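Local coordinates for protein glutathione s-transferase S2 (Nilaparvata lugens, PDB 5H5L) that probably conjugates glutathione to electrophilic substrates as a sigma-class glutathione S-transferase and acts as a glutathione-requiring prostaglandin D synthase, at residues Thr90-Asp93 with Thr94-Phe98. Residues are numbered along the deposited sequence; the frame is centred on the assembly and turned at random.
With GSH (glutathione), chain C.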
ATOM      1  N   THR B  90       5.582  -7.235  -0.862  1.00 11.03           N
ATOM      2  CA  THR B  90       5.089  -7.317  -2.237  1.00 11.69           C
ATOM      3  C   THR B  90       3.772  -8.088  -2.312  1.00 11.97           C
ATOM      4  O   THR B  90       2.856  -7.680  -3.035  1.00 14.59           O
ATOM      5  CB  THR B  90       6.138  -7.932  -3.184  1.00 17.49           C
ATOM      6  OG1 THR B  90       5.660  -7.806  -4.529  1.00 19.10           O
ATOM      7  CG2 THR B  90       6.356  -9.365  -2.913  1.00 13.62           C
ATOM      8  N   MET B  91       3.641  -9.175  -1.556  1.00 12.87           N
ATOM      9  CA  MET B  91       2.400  -9.946  -1.566  1.00 12.92           C
ATOM     10  C   MET B  91       1.229  -9.162  -0.985  1.00 13.88           C
ATOM     11  O   MET B  91       0.098  -9.223  -1.505  1.00 11.28           O
ATOM     12  CB  MET B  91       2.584 -11.253  -0.790  1.00 12.38           C
ATOM     13  CG  MET B  91       3.501 -12.278  -1.477  1.00 18.46           C
ATOM     14  SD  MET B  91       3.095 -12.594  -3.210  1.00 19.38           S
ATOM     15  CE  MET B  91       1.505 -13.309  -2.953  1.00 18.54           C
ATOM     16  N   ILE B  92       1.459  -8.391   0.072  1.00 11.63           N
ATOM     17  CA  ILE B  92       0.337  -7.650   0.643  1.00 10.77           C
ATOM     18  C   ILE B  92      -0.055  -6.475  -0.243  1.00 13.33           C
ATOM     19  O   ILE B  92      -1.239  -6.130  -0.336  1.00 10.47           O
ATOM     20  CB  ILE B  92       0.673  -7.211   2.086  1.00 12.73           C
ATOM     21  CG1 ILE B  92       0.729  -8.456   2.989  1.00 17.58           C
ATOM     22  CG2 ILE B  92      -0.328  -6.214   2.583  1.00 12.14           C
ATOM     23  CD1 ILE B  92      -0.579  -9.267   3.013  1.00 16.18           C
ATOM     24  N   ASP B  93       0.917  -5.813  -0.881  1.00 10.70           N
ATOM     25  CA  ASP B  93       0.555  -4.748  -1.792  1.00  9.61           C
ATOM     26  C   ASP B  93      -0.249  -5.314  -2.967  1.00 13.09           C
ATOM     27  O   ASP B  93      -1.206  -4.700  -3.432  1.00 12.03           O
ATOM     28  CB  ASP B  93       1.799  -4.010  -2.296  1.00  9.35           C
ATOM     29  CG  ASP B  93       2.298  -2.901  -1.307  1.00 15.37           C
ATOM     30  OD1 ASP B  93       1.708  -2.699  -0.242  1.00 13.79           O
ATOM     31  OD2 ASP B  93       3.288  -2.219  -1.634  1.00 17.65           O
ATOM     32  N   THR B  94       0.111  -6.508  -3.429  1.00 11.72           N
ATOM     33  CA  THR B  94      -0.650  -7.147  -4.488  1.00 11.24           C
ATOM     34  C   THR B  94      -2.049  -7.505  -4.007  1.00 12.66           C
ATOM     35  O   THR B  94      -3.030  -7.276  -4.720  1.00 13.06           O
ATOM     36  CB  THR B  94       0.125  -8.368  -4.982  1.00 13.48           C
ATOM     37  OG1 THR B  94       1.310  -7.881  -5.624  1.00 12.51           O
ATOM     38  CG2 THR B  94      -0.677  -9.177  -5.976  1.00 18.00           C
ATOM     39  N   PHE B  95      -2.164  -8.060  -2.800  1.00 11.50           N
ATOM     40  CA  PHE B  95      -3.471  -8.314  -2.209  1.00 12.81           C
ATOM     41  C   PHE B  95      -4.283  -7.023  -2.129  1.00 16.39           C
ATOM     42  O   PHE B  95      -5.492  -7.015  -2.375  1.00 12.55           O
ATOM     43  CB  PHE B  95      -3.305  -8.923  -0.817  1.00  9.99           C
ATOM     44  CG  PHE B  95      -4.583  -9.182  -0.111  1.00 18.22           C
ATOM     45  CD1 PHE B  95      -5.497 -10.071  -0.618  1.00 16.30           C
ATOM     46  CD2 PHE B  95      -4.855  -8.563   1.097  1.00 16.36           C
ATOM     47  CE1 PHE B  95      -6.658 -10.314   0.039  1.00 16.24           C
ATOM     48  CE2 PHE B  95      -6.045  -8.807   1.776  1.00 22.57           C
ATOM     49  CZ  PHE B  95      -6.935  -9.680   1.262  1.00 18.25           C
ATOM     50  N   ASN B  96      -3.629  -5.909  -1.808  1.00 13.72           N
ATOM     51  CA  ASN B  96      -4.392  -4.666  -1.695  1.00 13.46           C
ATOM     52  C   ASN B  96      -4.835  -4.171  -3.071  1.00 14.23           C
ATOM     53  O   ASN B  96      -5.923  -3.614  -3.185  1.00 15.82           O
ATOM     54  CB  ASN B  96      -3.589  -3.610  -0.946  1.00 12.13           C
ATOM     55  CG  ASN B  96      -3.515  -3.896   0.573  1.00 21.25           C
ATOM     56  OD1 ASN B  96      -4.367  -4.574   1.139  1.00 18.69           O
ATOM     57  ND2 ASN B  96      -2.497  -3.385   1.212  1.00 22.35           N
ATOM     58  N   ASP B  97      -4.046  -4.428  -4.124  1.00 11.77           N
ATOM     59  CA  ASP B  97      -4.499  -4.156  -5.479  1.00 15.33           C
ATOM     60  C   ASP B  97      -5.743  -4.977  -5.784  1.00 20.21           C
ATOM     61  O   ASP B  97      -6.722  -4.463  -6.331  1.00 19.17           O
ATOM     62  CB  ASP B  97      -3.415  -4.507  -6.494  1.00 14.40           C
ATOM     63  CG  ASP B  97      -2.320  -3.486  -6.583  1.00 24.97           C
ATOM     64  OD1 ASP B  97      -2.500  -2.348  -6.103  1.00 17.03           O
ATOM     65  OD2 ASP B  97      -1.261  -3.838  -7.156  1.00 20.59           O
ATOM     66  N   PHE B  98      -5.725  -6.261  -5.419  1.00 16.34           N
ATOM     67  CA  PHE B  98      -6.913  -7.103  -5.583  1.00 14.20           C
ATOM     68  C   PHE B  98      -8.098  -6.497  -4.872  1.00 17.61           C
ATOM     69  O   PHE B  98      -9.181  -6.341  -5.453  1.00 18.98           O
ATOM     70  CB  PHE B  98      -6.687  -8.500  -5.028  1.00 15.02           C
ATOM     71  CG  PHE B  98      -7.972  -9.250  -4.758  1.00 15.44           C
ATOM     72  CD1 PHE B  98      -8.753  -9.708  -5.809  1.00 21.63           C
ATOM     73  CD2 PHE B  98      -8.411  -9.470  -3.476  1.00 16.48           C
ATOM     74  CE1 PHE B  98      -9.941 -10.401  -5.569  1.00 23.60           C
ATOM     75  CE2 PHE B  98      -9.586 -10.155  -3.229  1.00 26.09           C
ATOM     76  CZ  PHE B  98     -10.358 -10.619  -4.292  1.00 21.04           C
TER
HETATM   77  N1  GSH C 301       0.198  -1.224  -6.740  1.00 19.03           N
HETATM   78  CA1 GSH C 301       0.957  -1.305  -7.979  1.00 17.32           C
HETATM   79  C1  GSH C 301       2.323  -0.640  -7.819  1.00 21.50           C
HETATM   80  O11 GSH C 301       3.341  -1.009  -8.480  1.00 16.99           O
HETATM   81  O12 GSH C 301       2.368   0.335  -7.022  1.00 17.70           O
HETATM   82  CB1 GSH C 301       0.206  -0.478  -9.058  1.00 18.27           C
HETATM   83  CG1 GSH C 301       0.837  -0.820 -10.397  1.00 25.13           C
HETATM   84  CD1 GSH C 301      -0.009  -0.197 -11.536  1.00 26.62           C
HETATM   85  OE1 GSH C 301      -1.050   0.322 -11.337  1.00 24.04           O
HETATM   86  N2  GSH C 301       0.609  -0.297 -12.848  1.00 25.40           N
HETATM   87  CA2 GSH C 301       0.005   0.248 -14.045  1.00 26.08           C
HETATM   88  C2  GSH C 301      -0.013  -0.813 -15.141  1.00 28.86           C
HETATM   89  O2  GSH C 301       0.786  -1.686 -15.182  1.00 23.43           O
HETATM   90  CB2 GSH C 301       0.931   1.327 -14.562  1.00 21.85           C
HETATM   91  SG2 GSH C 301       1.293   2.643 -13.379  1.00 25.51           S
HETATM   92  N3  GSH C 301      -1.010  -0.645 -16.183  1.00 27.18           N
HETATM   93  CA3 GSH C 301      -1.065  -1.541 -17.320  1.00 32.64           C
HETATM   94  C3  GSH C 301      -2.139  -2.584 -17.133  1.00 31.50           C
HETATM   95  O31 GSH C 301      -2.367  -3.337 -18.107  1.00 29.56           O
HETATM   96  O32 GSH C 301      -2.765  -2.675 -16.043  1.00 30.51           O
HETATM   97  O   HOH W   1       3.538  -9.516  -5.490  1.00 22.76           O
HETATM   98  O   HOH W   2      -1.158  -1.828  -3.519  1.00 22.30           O
HETATM   99  O   HOH W   3      -0.751  -1.552  -0.444  1.00 25.76           O
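Two turns of helix 82-106, in the all-helical part of this sigma-class GST fold, bring D93 and D97 together at the dimer interface, where D97 completes the glutathione site of the second subunit. The amide of D97 donates to D93 O (2.9 Å) in the i to i+4 ladder that also joins F95 N to M91 O. Water 2 clasps the same turn, donating to D93 O and to D97 OD1. With CG anti to the carbonyl carbon (chi1 -77°), the D97 carboxylate lies beside its own backbone N and takes the glutathione amine N1 on both oxygens, OD1 and OD2, each at 3.0 Å; OD2 also accepts from Q63 NE2 of the second subunit. Replacing D97 by an alanine would probably cost the glutathione amine its carboxylate mate and leave Q63 NE2 with T94 OG1 as its remaining partner here. One turn back, water 1 links T90 OG1 to T94 OG1; C62 O and Q63 NE2 of the second subunit bind these two hydroxyls respectively. I92 CG2 packs against N96 ND2 (3.8 Å), which is hydrogen-bonded to T65 OG1. Water 3 bridges D93 and N96, three residues apart, donating to D93 OD1 and accepting from N96 ND2 at 3.0 Å.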